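Local structure of solute-binding protein Csal_2479 (Chromohalobacter salexigens, 4P1L) at residues G28-P34 with Y62-G68; D83-M89 with L232-V238. The protein binds D-glucuronate and probably delivers it to a tripartite ATP-independent periplasmic (TRAP) transporter for uptake into the cytoplasm. One frame throughout, in Å; residues are numbered along the deposited sequence.

Interaction 1 of 2, residues G28-P34 with Y62-G68; sequences GWNIHPP and YHNAVLG. With BDP (beta-D-glucopyranuronic acid), chain C.
The indole NE1 of W29 donates to the carbonyl O of G68 at 2.7 Å, nearly in the ring plane, with W29 CG anti to the backbone N (chi1 -177°). N30 ND2 donates to H63 ND1 at 3.0 Å, the partner close to the plane of both amide and imidazole although those planes stand 76° apart; H63 NE2 is hydrogen-bonded to E43 OE2. Backbone bonds run alongside: Y62 N to G28 O and N30 N to Y62 O belong to the parallel pairing of W29 with Y62, then A65 N binds N30 O and N64 N binds H32 O. N30 OD1 accepts from H32 N in an Asx turn, the N-H coming from above the carbonyl plane; H32 NE2 donates to glucuronate O2 at 2.8 Å. P34 lays its CA over one face of the H63 ring, 3.6 Å from the centroid, as a CH-pi contact. A leucine in place of H63 would probably leave the N30 amide and the E43 carboxylate without their shared mate. A65 CB packs on I31 CG1 at 4.1 Å. G68, whose backbone angles call for glycine, closes a type I turn. Polar side chains and backbone bonds together tie the 62-68 loop to the segment carrying H32, whose ring reaches the sugar.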
ATOM      1  N   GLY A  28       8.373 -11.687 -11.421  1.00 18.40           N
ATOM      2  CA  GLY A  28       7.812 -10.922 -10.329  1.00 17.60           C
ATOM      3  C   GLY A  28       7.318  -9.570 -10.787  1.00 20.05           C
ATOM      4  O   GLY A  28       7.744  -9.035 -11.825  1.00 19.73           O
ATOM      5  N   TRP A  29       6.433  -9.005  -9.970  1.00 17.16           N
ATOM      6  CA  TRP A  29       5.681  -7.812 -10.349  1.00 16.41           C
ATOM      7  C   TRP A  29       5.911  -6.689  -9.350  1.00 15.73           C
ATOM      8  O   TRP A  29       5.885  -6.898  -8.129  1.00 15.56           O
ATOM      9  CB  TRP A  29       4.190  -8.164 -10.381  1.00 16.47           C
ATOM     10  CG  TRP A  29       3.250  -7.064 -10.825  1.00 16.33           C
ATOM     11  CD1 TRP A  29       2.797  -6.841 -12.095  1.00 20.35           C
ATOM     12  CD2 TRP A  29       2.640  -6.069 -10.007  1.00 15.71           C
ATOM     13  NE1 TRP A  29       1.955  -5.764 -12.123  1.00 21.18           N
ATOM     14  CE2 TRP A  29       1.845  -5.262 -10.855  1.00 18.95           C
ATOM     15  CE3 TRP A  29       2.696  -5.756  -8.641  1.00 15.08           C
ATOM     16  CZ2 TRP A  29       1.110  -4.181 -10.384  1.00 16.47           C
ATOM     17  CZ3 TRP A  29       1.954  -4.669  -8.178  1.00 15.72           C
ATOM     18  CH2 TRP A  29       1.167  -3.911  -9.046  1.00 14.83           C
ATOM     19  N   ASN A  30       6.142  -5.494  -9.877  1.00 15.67           N
ATOM     20  CA  ASN A  30       6.188  -4.265  -9.088  1.00 15.11           C
ATOM     21  C   ASN A  30       5.524  -3.170  -9.908  1.00 18.44           C
ATOM     22  O   ASN A  30       5.776  -3.074 -11.104  1.00 17.28           O
ATOM     23  CB  ASN A  30       7.653  -3.929  -8.802  1.00 15.15           C
ATOM     24  CG  ASN A  30       7.837  -2.645  -8.079  1.00 15.68           C
ATOM     25  OD1 ASN A  30       6.971  -2.202  -7.299  1.00 14.28           O
ATOM     26  ND2 ASN A  30       9.023  -2.064  -8.244  1.00 15.92           N
ATOM     27  N   ILE A  31       4.656  -2.373  -9.283  1.00 17.29           N
ATOM     28  CA  ILE A  31       3.999  -1.284  -9.987  1.00 17.04           C
ATOM     29  C   ILE A  31       4.931  -0.063 -10.169  1.00 17.11           C
ATOM     30  O   ILE A  31       4.734   0.751 -11.094  1.00 16.79           O
ATOM     31  CB  ILE A  31       2.677  -0.856  -9.258  1.00 15.80           C
ATOM     32  CG1 ILE A  31       1.847   0.098 -10.118  1.00 16.21           C
ATOM     33  CG2 ILE A  31       2.947  -0.187  -7.892  1.00 16.43           C
ATOM     34  CD1 ILE A  31       0.365   0.181  -9.705  1.00 18.73           C
ATOM     35  N   HIS A  32       5.921   0.070  -9.277  1.00 16.62           N
ATOM     36  CA  HIS A  32       6.760   1.283  -9.205  1.00 16.50           C
ATOM     37  C   HIS A  32       7.973   1.175 -10.142  1.00 16.37           C
ATOM     38  O   HIS A  32       8.276   0.098 -10.664  1.00 16.47           O
ATOM     39  CB  HIS A  32       7.256   1.512  -7.774  1.00 14.16           C
ATOM     40  CG  HIS A  32       6.151   1.730  -6.775  1.00 14.63           C
ATOM     41  ND1 HIS A  32       5.474   2.924  -6.673  1.00 15.78           N
ATOM     42  CD2 HIS A  32       5.606   0.906  -5.843  1.00 17.06           C
ATOM     43  CE1 HIS A  32       4.547   2.828  -5.728  1.00 16.11           C
ATOM     44  NE2 HIS A  32       4.612   1.613  -5.210  1.00 16.96           N
ATOM     45  N   PRO A  33       8.663   2.303 -10.362  1.00 18.60           N
ATOM     46  CA  PRO A  33       9.922   2.231 -11.127  1.00 19.85           C
ATOM     47  C   PRO A  33      10.986   1.411 -10.385  1.00 16.13           C
ATOM     48  O   PRO A  33      10.901   1.269  -9.154  1.00 15.68           O
ATOM     49  CB  PRO A  33      10.354   3.693 -11.231  1.00 19.85           C
ATOM     50  CG  PRO A  33       9.104   4.501 -10.972  1.00 20.25           C
ATOM     51  CD  PRO A  33       8.285   3.690 -10.021  1.00 20.30           C
ATOM     52  N   PRO A  34      11.996   0.898 -11.111  1.00 17.68           N
ATOM     53  CA  PRO A  34      13.070   0.130 -10.493  1.00 18.86           C
ATOM     54  C   PRO A  34      13.762   0.901  -9.362  1.00 18.49           C
ATOM     55  O   PRO A  34      14.180   0.259  -8.426  1.00 17.33           O
ATOM     56  CB  PRO A  34      14.065  -0.125 -11.650  1.00 23.05           C
ATOM     57  CG  PRO A  34      13.307   0.151 -12.912  1.00 19.07           C
ATOM     58  CD  PRO A  34      12.142   1.031 -12.573  1.00 17.37           C
ATOM     59  N   TYR A  62       9.765  -7.483 -12.967  1.00 18.04           N
ATOM     60  CA  TYR A  62       9.209  -6.590 -13.971  1.00 18.24           C
ATOM     61  C   TYR A  62       8.606  -5.378 -13.259  1.00 20.30           C
ATOM     62  O   TYR A  62       7.562  -5.472 -12.634  1.00 17.06           O
ATOM     63  CB  TYR A  62       8.161  -7.303 -14.812  1.00 18.72           C
ATOM     64  CG  TYR A  62       8.773  -8.316 -15.775  1.00 21.30           C
ATOM     65  CD1 TYR A  62       9.186  -9.570 -15.342  1.00 20.64           C
ATOM     66  CD2 TYR A  62       8.947  -7.996 -17.121  1.00 27.22           C
ATOM     67  CE1 TYR A  62       9.752 -10.494 -16.261  1.00 25.28           C
ATOM     68  CE2 TYR A  62       9.492  -8.892 -18.014  1.00 23.97           C
ATOM     69  CZ  TYR A  62       9.892 -10.137 -17.590  1.00 29.35           C
ATOM     70  OH  TYR A  62      10.450 -11.008 -18.507  1.00 32.32           O
ATOM     71  N   HIS A  63       9.271  -4.243 -13.376  1.00 19.15           N
ATOM     72  CA  HIS A  63       8.812  -3.015 -12.768  1.00 21.63           C
ATOM     73  C   HIS A  63       7.826  -2.263 -13.666  1.00 18.42           C
ATOM     74  O   HIS A  63       7.525  -2.705 -14.782  1.00 20.25           O
ATOM     75  CB  HIS A  63      10.013  -2.116 -12.486  1.00 16.91           C
ATOM     76  CG  HIS A  63      11.077  -2.774 -11.690  1.00 17.08           C
ATOM     77  ND1 HIS A  63      11.086  -2.729 -10.314  1.00 17.49           N
ATOM     78  CD2 HIS A  63      12.166  -3.485 -12.052  1.00 20.49           C
ATOM     79  CE1 HIS A  63      12.126  -3.399  -9.858  1.00 20.38           C
ATOM     80  NE2 HIS A  63      12.811  -3.849 -10.897  1.00 19.43           N
ATOM     81  N   ASN A  64       7.331  -1.136 -13.152  1.00 17.60           N
ATOM     82  CA  ASN A  64       6.445  -0.248 -13.898  1.00 21.96           C
ATOM     83  C   ASN A  64       5.120  -0.887 -14.334  1.00 24.69           C
ATOM     84  O   ASN A  64       4.489  -0.416 -15.286  1.00 24.58           O
ATOM     85  CB  ASN A  64       7.159   0.284 -15.152  1.00 22.68           C
ATOM     86  CG  ASN A  64       8.364   1.155 -14.832  1.00 30.48           C
ATOM     87  OD1 ASN A  64       9.480   0.927 -15.348  1.00 32.34           O
ATOM     88  ND2 ASN A  64       8.154   2.159 -13.996  1.00 26.65           N
ATOM     89  N   ALA A  65       4.685  -1.929 -13.634  1.00 18.06           N
ATOM     90  CA  ALA A  65       3.458  -2.620 -13.990  1.00 22.29           C
ATOM     91  C   ALA A  65       3.460  -3.089 -15.449  1.00 26.58           C
ATOM     92  O   ALA A  65       2.402  -3.271 -16.039  1.00 24.70           O
ATOM     93  CB  ALA A  65       2.240  -1.717 -13.719  1.00 27.72           C
ATOM     94  N   VAL A  66       4.648  -3.281 -16.016  1.00 21.78           N
ATOM     95  CA  VAL A  66       4.801  -3.836 -17.362  1.00 22.52           C
ATOM     96  C   VAL A  66       3.915  -5.071 -17.587  1.00 27.69           C
ATOM     97  O   VAL A  66       3.388  -5.280 -18.676  1.00 26.04           O
ATOM     98  CB  VAL A  66       6.267  -4.228 -17.599  1.00 31.89           C
ATOM     99  CG1 VAL A  66       6.401  -5.121 -18.822  1.00 38.73           C
ATOM    100  CG2 VAL A  66       7.123  -2.973 -17.763  1.00 39.05           C
ATOM    101  N   LEU A  67       3.762  -5.900 -16.556  1.00 31.70           N
ATOM    102  CA  LEU A  67       2.967  -7.126 -16.684  1.00 25.53           C
ATOM    103  C   LEU A  67       1.500  -6.989 -16.235  1.00 31.96           C
ATOM    104  O   LEU A  67       0.802  -8.001 -16.118  1.00 39.86           O
ATOM    105  CB  LEU A  67       3.647  -8.291 -15.956  1.00 23.65           C
ATOM    106  CG  LEU A  67       5.046  -8.635 -16.467  1.00 26.68           C
ATOM    107  CD1 LEU A  67       5.684  -9.767 -15.638  1.00 34.30           C
ATOM    108  CD2 LEU A  67       5.020  -9.014 -17.959  1.00 30.06           C
ATOM    109  N   GLY A  68       1.031  -5.760 -16.001  1.00 30.07           N
ATOM    110  CA  GLY A  68      -0.390  -5.496 -15.758  1.00 28.86           C
ATOM    111  C   GLY A  68      -0.657  -4.604 -14.560  1.00 28.69           C
ATOM    112  O   GLY A  68       0.237  -4.410 -13.736  1.00 23.08           O
TER
HETATM  113  C1  BDP C 401       1.185   3.368  -3.659  1.00 11.57           C
HETATM  114  C2  BDP C 401       1.323   1.856  -3.559  1.00 10.53           C
HETATM  115  C3  BDP C 401       1.082   1.256  -4.891  1.00 16.70           C
HETATM  116  C4  BDP C 401      -0.297   1.645  -5.319  1.00 12.52           C
HETATM  117  C5  BDP C 401      -0.446   3.189  -5.366  1.00 10.25           C
HETATM  118  C6  BDP C 401      -1.852   3.641  -5.756  1.00 12.94           C
HETATM  119  O2  BDP C 401       2.655   1.603  -3.143  1.00 13.24           O
HETATM  120  O3  BDP C 401       1.083  -0.253  -4.688  1.00 13.74           O
HETATM  121  O4  BDP C 401      -0.593   1.094  -6.614  1.00 12.28           O
HETATM  122  O5  BDP C 401      -0.133   3.715  -4.113  1.00 11.81           O
HETATM  123  O6A BDP C 401      -2.273   4.717  -5.220  1.00 13.40           O
HETATM  124  O1  BDP C 401       1.360   3.936  -2.407  1.00 14.07           O
HETATM  125  O6B BDP C 401      -2.489   3.005  -6.621  1.00 15.87           O
HETATM  126  O   HOH W   1       5.409   3.159 -12.087  1.00 32.95           O

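Interaction 2 of 2, residues D83-M89 with L232-V238. With BDP (beta-D-glucopyranuronic acid), chain C.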
ATOM      1  N   ASP A  83       4.914 -15.441 -10.523  1.00 19.45           N
ATOM      2  CA  ASP A  83       5.491 -16.197  -9.413  1.00 19.37           C
ATOM      3  C   ASP A  83       5.612 -15.435  -8.100  1.00 18.52           C
ATOM      4  O   ASP A  83       5.410 -16.006  -7.020  1.00 19.73           O
ATOM      5  CB  ASP A  83       6.867 -16.726  -9.814  1.00 22.67           C
ATOM      6  CG  ASP A  83       6.807 -17.628 -11.023  1.00 23.81           C
ATOM      7  OD1 ASP A  83       6.306 -18.771 -10.881  1.00 23.37           O
ATOM      8  OD2 ASP A  83       7.297 -17.199 -12.090  1.00 23.97           O
ATOM      9  N   PHE A  84       5.956 -14.156  -8.170  1.00 17.96           N
ATOM     10  CA  PHE A  84       6.039 -13.358  -6.956  1.00 17.22           C
ATOM     11  C   PHE A  84       5.670 -11.895  -7.223  1.00 16.91           C
ATOM     12  O   PHE A  84       5.564 -11.474  -8.368  1.00 18.15           O
ATOM     13  CB  PHE A  84       7.428 -13.501  -6.308  1.00 19.23           C
ATOM     14  CG  PHE A  84       8.566 -12.832  -7.072  1.00 17.28           C
ATOM     15  CD1 PHE A  84       9.114 -13.419  -8.201  1.00 20.17           C
ATOM     16  CD2 PHE A  84       9.117 -11.633  -6.622  1.00 18.21           C
ATOM     17  CE1 PHE A  84      10.165 -12.829  -8.887  1.00 23.52           C
ATOM     18  CE2 PHE A  84      10.166 -11.046  -7.294  1.00 17.90           C
ATOM     19  CZ  PHE A  84      10.695 -11.640  -8.436  1.00 17.74           C
ATOM     20  N   ALA A  85       5.460 -11.121  -6.162  1.00 17.42           N
ATOM     21  CA  ALA A  85       5.039  -9.758  -6.333  1.00 16.56           C
ATOM     22  C   ALA A  85       5.081  -8.992  -5.011  1.00 15.00           C
ATOM     23  O   ALA A  85       5.044  -9.578  -3.918  1.00 16.77           O
ATOM     24  CB  ALA A  85       3.655  -9.723  -6.911  1.00 16.73           C
ATOM     25  N   ASN A  86       5.157  -7.679  -5.159  1.00 15.14           N
ATOM     26  CA  ASN A  86       4.954  -6.701  -4.096  1.00 14.12           C
ATOM     27  C   ASN A  86       3.576  -6.098  -4.339  1.00 14.27           C
ATOM     28  O   ASN A  86       3.359  -5.383  -5.314  1.00 14.22           O
ATOM     29  CB  ASN A  86       6.100  -5.678  -4.167  1.00 14.00           C
ATOM     30  CG  ASN A  86       5.842  -4.382  -3.415  1.00 13.55           C
ATOM     31  OD1 ASN A  86       6.318  -3.341  -3.836  1.00 15.83           O
ATOM     32  ND2 ASN A  86       5.099  -4.435  -2.305  1.00 16.73           N
ATOM     33  N   PHE A  87       2.619  -6.452  -3.480  1.00 14.25           N
ATOM     34  CA  PHE A  87       1.295  -5.881  -3.568  1.00 13.95           C
ATOM     35  C   PHE A  87       1.007  -4.973  -2.377  1.00 13.24           C
ATOM     36  O   PHE A  87       1.306  -5.335  -1.237  1.00 15.31           O
ATOM     37  CB  PHE A  87       0.220  -6.969  -3.575  1.00 14.05           C
ATOM     38  CG  PHE A  87       0.248  -7.856  -4.776  1.00 15.17           C
ATOM     39  CD1 PHE A  87       0.309  -7.322  -6.052  1.00 15.98           C
ATOM     40  CD2 PHE A  87       0.217  -9.231  -4.632  1.00 15.88           C
ATOM     41  CE1 PHE A  87       0.334  -8.129  -7.158  1.00 15.82           C
ATOM     42  CE2 PHE A  87       0.225 -10.058  -5.755  1.00 15.66           C
ATOM     43  CZ  PHE A  87       0.287  -9.488  -7.022  1.00 18.32           C
ATOM     44  N   ASN A  88       0.387  -3.836  -2.653  1.00 13.03           N
ATOM     45  CA  ASN A  88      -0.270  -3.047  -1.617  1.00 12.72           C
ATOM     46  C   ASN A  88      -1.527  -3.790  -1.114  1.00 12.91           C
ATOM     47  O   ASN A  88      -2.284  -4.398  -1.903  1.00 13.25           O
ATOM     48  CB  ASN A  88      -0.623  -1.671  -2.163  1.00 12.73           C
ATOM     49  CG  ASN A  88      -1.118  -0.716  -1.088  1.00 13.80           C
ATOM     50  OD1 ASN A  88      -2.305  -0.712  -0.754  1.00 12.55           O
ATOM     51  ND2 ASN A  88      -0.225   0.098  -0.557  1.00 14.23           N
HETATM   52  N   MSE A  89      -1.728  -3.768   0.200  1.00 14.57           N
HETATM   53  CA  MSE A  89      -2.854  -4.490   0.804  1.00 13.61           C
HETATM   54  C   MSE A  89      -4.208  -3.862   0.556  1.00 13.72           C
HETATM   55  O   MSE A  89      -5.243  -4.508   0.768  1.00 16.12           O
HETATM   56  CB  MSE A  89      -2.644  -4.678   2.304  1.00 13.03           C
HETATM   57  CG  MSE A  89      -1.519  -5.620   2.663  1.00 16.36           C
HETATM   58 SE   MSE A  89      -1.793  -7.497   2.039  1.00 22.77          SE
HETATM   59  CE  MSE A  89      -2.677  -8.154   3.652  1.00 28.90           C
ATOM     60  N   LEU A 232      -0.971   1.669   4.991  1.00 14.85           N
ATOM     61  CA  LEU A 232      -1.219   0.390   4.361  1.00 11.41           C
ATOM     62  C   LEU A 232       0.078  -0.430   4.322  1.00 12.77           C
ATOM     63  O   LEU A 232       1.099   0.002   3.754  1.00 14.76           O
ATOM     64  CB  LEU A 232      -1.771   0.604   2.957  1.00 12.64           C
ATOM     65  CG  LEU A 232      -3.257   1.047   2.926  1.00 19.00           C
ATOM     66  CD1 LEU A 232      -3.645   1.564   1.541  1.00 17.70           C
ATOM     67  CD2 LEU A 232      -4.143  -0.137   3.335  1.00 26.54           C
ATOM     68  N   PRO A 233       0.062  -1.634   4.927  1.00 15.50           N
ATOM     69  CA  PRO A 233       1.187  -2.521   4.670  1.00 14.42           C
ATOM     70  C   PRO A 233       1.204  -2.955   3.212  1.00 11.33           C
ATOM     71  O   PRO A 233       0.166  -2.887   2.543  1.00 14.71           O
ATOM     72  CB  PRO A 233       0.897  -3.746   5.576  1.00 13.66           C
ATOM     73  CG  PRO A 233      -0.044  -3.258   6.596  1.00 11.15           C
ATOM     74  CD  PRO A 233      -0.917  -2.251   5.842  1.00 14.79           C
ATOM     75  N   GLU A 234       2.361  -3.405   2.727  1.00 12.59           N
ATOM     76  CA  GLU A 234       2.457  -4.118   1.464  1.00 12.33           C
ATOM     77  C   GLU A 234       3.154  -5.461   1.700  1.00 13.50           C
ATOM     78  O   GLU A 234       3.997  -5.574   2.587  1.00 16.41           O
ATOM     79  CB  GLU A 234       3.243  -3.302   0.442  1.00 14.43           C
ATOM     80  CG  GLU A 234       2.789  -1.846   0.343  1.00 13.68           C
ATOM     81  CD  GLU A 234       3.092  -1.204  -1.011  1.00 15.48           C
ATOM     82  OE1 GLU A 234       3.958  -1.743  -1.755  1.00 11.68           O
ATOM     83  OE2 GLU A 234       2.463  -0.163  -1.310  1.00 16.39           O
ATOM     84  N   CYS A 235       2.790  -6.490   0.936  1.00 14.27           N
ATOM     85  CA  CYS A 235       3.442  -7.774   1.082  1.00 14.21           C
ATOM     86  C   CYS A 235       4.442  -7.979  -0.020  1.00 13.84           C
ATOM     87  O   CYS A 235       4.308  -7.429  -1.115  1.00 17.71           O
ATOM     88  CB  CYS A 235       2.436  -8.929   1.066  1.00 14.28           C
ATOM     89  SG  CYS A 235       1.470  -9.077  -0.461  1.00 19.57           S
ATOM     90  N   LEU A 236       5.436  -8.801   0.286  1.00 13.17           N
ATOM     91  CA  LEU A 236       6.244  -9.500  -0.703  1.00 14.22           C
ATOM     92  C   LEU A 236       5.741 -10.930  -0.641  1.00 14.08           C
ATOM     93  O   LEU A 236       5.877 -11.587   0.398  1.00 16.10           O
ATOM     94  CB  LEU A 236       7.730  -9.427  -0.374  1.00 16.02           C
ATOM     95  CG  LEU A 236       8.670 -10.308  -1.184  1.00 19.38           C
ATOM     96  CD1 LEU A 236       8.418 -10.207  -2.660  1.00 26.14           C
ATOM     97  CD2 LEU A 236      10.100  -9.923  -0.862  1.00 20.02           C
ATOM     98  N   CYS A 237       5.083 -11.382  -1.698  1.00 16.28           N
ATOM     99  CA  CYS A 237       4.456 -12.705  -1.688  1.00 19.03           C
ATOM    100  C   CYS A 237       4.809 -13.551  -2.924  1.00 14.79           C
ATOM    101  O   CYS A 237       5.292 -13.034  -3.949  1.00 16.15           O
ATOM    102  CB  CYS A 237       2.937 -12.568  -1.597  1.00 20.98           C
ATOM    103  SG  CYS A 237       2.145 -11.889  -3.087  1.00 19.39           S
ATOM    104  N   VAL A 238       4.560 -14.855  -2.795  1.00 16.46           N
ATOM    105  CA  VAL A 238       4.817 -15.836  -3.855  1.00 16.27           C
ATOM    106  C   VAL A 238       3.510 -16.599  -4.177  1.00 19.49           C
ATOM    107  O   VAL A 238       2.725 -16.898  -3.279  1.00 17.53           O
ATOM    108  CB  VAL A 238       5.951 -16.810  -3.424  1.00 17.47           C
ATOM    109  CG1 VAL A 238       6.144 -17.949  -4.449  1.00 17.03           C
ATOM    110  CG2 VAL A 238       7.255 -16.048  -3.228  1.00 16.12           C
TER
HETATM  111  C1  BDP C 401       1.185   3.368  -3.659  1.00 11.57           C
HETATM  112  C2  BDP C 401       1.323   1.856  -3.559  1.00 10.53           C
HETATM  113  C3  BDP C 401       1.082   1.256  -4.891  1.00 16.70           C
HETATM  114  C4  BDP C 401      -0.297   1.645  -5.319  1.00 12.52           C
HETATM  115  C5  BDP C 401      -0.446   3.189  -5.366  1.00 10.25           C
HETATM  116  C6  BDP C 401      -1.852   3.641  -5.756  1.00 12.94           C
HETATM  117  O2  BDP C 401       2.655   1.603  -3.143  1.00 13.24           O
HETATM  118  O3  BDP C 401       1.083  -0.253  -4.688  1.00 13.74           O
HETATM  119  O4  BDP C 401      -0.593   1.094  -6.614  1.00 12.28           O
HETATM  120  O5  BDP C 401      -0.133   3.715  -4.113  1.00 11.81           O
HETATM  121  O6A BDP C 401      -2.273   4.717  -5.220  1.00 13.40           O
HETATM  122  O1  BDP C 401       1.360   3.936  -2.407  1.00 14.07           O
HETATM  123  O6B BDP C 401      -2.489   3.005  -6.621  1.00 15.87           O
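Strands 84-88 and 234-238 run antiparallel, their axes 4.6 Å apart at closest approach and their directions 162° apart. A85 with C237 and F87 with C235 are the hydrogen-bonded pairs, each joined by two N-H...O bonds; F84-V238, N86-L236 and N88-E234 are non-hydrogen-bonded pairs. Past the strand, M89 N still reaches P233 O. On the face of N86, N88 and E234, the glutamate carboxylate is gripped at both oxygens: N88 ND2 gives OE2 a nearly straight bond of 2.8 Å, and N86 ND2 gives OE1 a more bent one of 3.0 Å, both on the anti side, while N86 OD1 is hydrogen-bonded to N38 ND2. N88 CG lies anti to its backbone N (chi1 -171°), bringing the amide across E234 with the two planes 86° apart. Held this way, OE2 accepts from glucuronate O2 at 2.6 Å, and glutamate suits the place as an acceptor for a sugar hydroxyl. The other face is apolar: C237 SG lies obliquely beside the F87 ring, 3.6 Å from CD2, where a small thiol fits. Helix 70-78 covers F87 on this face; strand 26-29 flanks 84-88 and strand 135-141 flanks 234-239, so both strands lie inside a five-stranded mixed sheet.

The two contacts lie in the same mixed sheet, with centres 12 Å apart. Strand order 59-62, 26-29, 84-88, 234-239, 135-141 puts interaction 1 at one edge and interaction 2 next to it, since 26-29 neighbours 84-88; backbone pairs of W29 with F84 and N86 probably hydrogen-bond across that seam, and the W29 and F87 rings meet. Along the chain they come in series: interaction 1 closes before 83-89 begins; 83-89 then meets 232-238 across 142 intervening residues. Both end at the glucuronate, H32 from one and E234 from the other sharing sugar O2, so the loop after strand 26-29 and the start of strand 234-239 together form part of the binding pocket.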